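Local coordinates for F5/8 type C domain protein (Bacteroides ovatus, PDB 4ZRX) that is a putative alpha-L-fucosidase, probably removing fucose from glycans with a TIM-barrel catalytic domain, and also carries an F5/8 type C domain, at residues A[101-104]-A[109-112]. Residues are numbered along the deposited sequence; the frame is centred on the assembly and turned at random.
Sequences GFCL and TTKH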
loop_
_atom_site.group_PDB
_atom_site.type_symbol
_atom_site.label_atom_id
_atom_site.label_comp_id
_atom_site.label_asym_id
_atom_site.label_seq_id
_atom_site.Cartn_x
_atom_site.Cartn_y
_atom_site.Cartn_z
ATOM N N GLY A 101 -15.048 18.346 5.896
ATOM C CA GLY A 101 -15.693 18.716 7.142
ATOM C C GLY A 101 -17.068 18.151 7.382
ATOM O O GLY A 101 -17.669 18.404 8.451
ATOM N N PHE A 102 -17.562 17.380 6.408
ATOM C CA PHE A 102 -18.848 16.716 6.520
ATOM C C PHE A 102 -18.824 15.521 7.484
ATOM O O PHE A 102 -18.086 14.587 7.277
ATOM C CB PHE A 102 -19.347 16.275 5.142
ATOM C CG PHE A 102 -20.704 15.643 5.198
ATOM C CD1 PHE A 102 -21.863 16.437 5.298
ATOM C CD2 PHE A 102 -20.846 14.276 5.140
ATOM C CE1 PHE A 102 -23.121 15.828 5.348
ATOM C CE2 PHE A 102 -22.095 13.705 5.209
ATOM C CZ PHE A 102 -23.211 14.474 5.302
ATOM N N CYS A 103 -19.587 15.596 8.565
ATOM C CA CYS A 103 -19.556 14.559 9.603
ATOM C C CYS A 103 -20.543 13.456 9.293
ATOM O O CYS A 103 -21.736 13.715 9.063
ATOM C CB CYS A 103 -19.854 15.159 10.955
ATOM S SG CYS A 103 -18.608 16.343 11.403
ATOM N N LEU A 104 -20.067 12.196 9.402
ATOM C CA LEU A 104 -20.897 11.009 9.215
ATOM C C LEU A 104 -21.769 10.560 10.395
ATOM O O LEU A 104 -22.442 9.567 10.303
ATOM C CB LEU A 104 -19.983 9.827 8.797
ATOM C CG LEU A 104 -19.314 9.921 7.437
ATOM C CD1 LEU A 104 -18.663 8.622 7.115
ATOM C CD2 LEU A 104 -20.291 10.240 6.381
ATOM N N THR A 109 -21.793 19.532 17.131
ATOM C CA THR A 109 -20.864 20.630 16.872
ATOM C C THR A 109 -21.162 21.461 15.632
ATOM O O THR A 109 -20.691 22.614 15.526
ATOM C CB THR A 109 -19.426 20.143 16.690
ATOM O OG1 THR A 109 -19.348 19.207 15.586
ATOM C CG2 THR A 109 -18.913 19.501 17.937
ATOM N N THR A 110 -21.881 20.876 14.693
ATOM C CA THR A 110 -22.091 21.526 13.375
ATOM C C THR A 110 -23.306 20.930 12.725
ATOM O O THR A 110 -23.689 19.789 13.022
ATOM C CB THR A 110 -20.860 21.380 12.475
ATOM O OG1 THR A 110 -21.079 21.974 11.197
ATOM C CG2 THR A 110 -20.475 19.925 12.269
ATOM N N LYS A 111 -23.939 21.743 11.878
ATOM C CA LYS A 111 -25.005 21.316 10.993
ATOM C C LYS A 111 -24.503 20.549 9.793
ATOM O O LYS A 111 -25.296 19.933 9.100
ATOM C CB LYS A 111 -25.808 22.530 10.478
ATOM C CG LYS A 111 -26.538 23.297 11.534
ATOM C CD LYS A 111 -27.278 24.437 10.897
ATOM C CE LYS A 111 -28.059 25.153 11.956
ATOM N NZ LYS A 111 -28.871 26.223 11.344
ATOM N N HIS A 112 -23.201 20.580 9.538
ATOM C CA HIS A 112 -22.648 20.006 8.330
ATOM C C HIS A 112 -22.379 18.523 8.591
ATOM O O HIS A 112 -21.232 18.087 8.802
ATOM C CB HIS A 112 -21.391 20.748 7.929
ATOM C CG HIS A 112 -20.996 20.493 6.522
ATOM N ND1 HIS A 112 -21.863 20.750 5.484
ATOM C CD2 HIS A 112 -19.836 20.075 5.962
ATOM C CE1 HIS A 112 -21.250 20.474 4.343
ATOM N NE2 HIS A 112 -20.048 20.021 4.606
#
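The carbonyl oxygen of His112 accepts a nearly straight hydrogen bond from the backbone N of Cys103, at 3.0 Å and 173° at the hydrogen. A weaker CA-H...O contact reaches the same oxygen, with Phe102 CA 3.6 Å from His112 O. With CG anti to the backbone N and beside the carbonyl carbon (chi1 -163°), the His112 imidazole lies on the side of its own carbonyl, and CD2 comes to 3.5 Å from Phe102 CA. The two rings form a T-shaped pair, with centroids 5.4 Å apart and planes at 86°. Phe102 is the edge: its CD1 stands 4.0 Å above the centre of the imidazole face. An alanine in place of His112 would probably leave the Phe102 edge without its aromatic face and open a gap beside Phe102 CB. Thr110 OG1 accepts from His112 N at 3.0 Å, which makes an ST turn. Thr110 CG2 meets Cys103 SG at 4.1 Å in a looser apolar touch. Pro67 touches the side chains of both Phe102 and His112, and Gln168 of helix 158-174 touches Cys103 and Thr110. Both segments belong to the long loop between strand 91-97 and helix 126-137 of the barrel domain, which doubles back here. One directed backbone bond sets Cys103 against His112, while the buried edge-to-face pair beside it adds mainly dispersion and a weak electrostatic term.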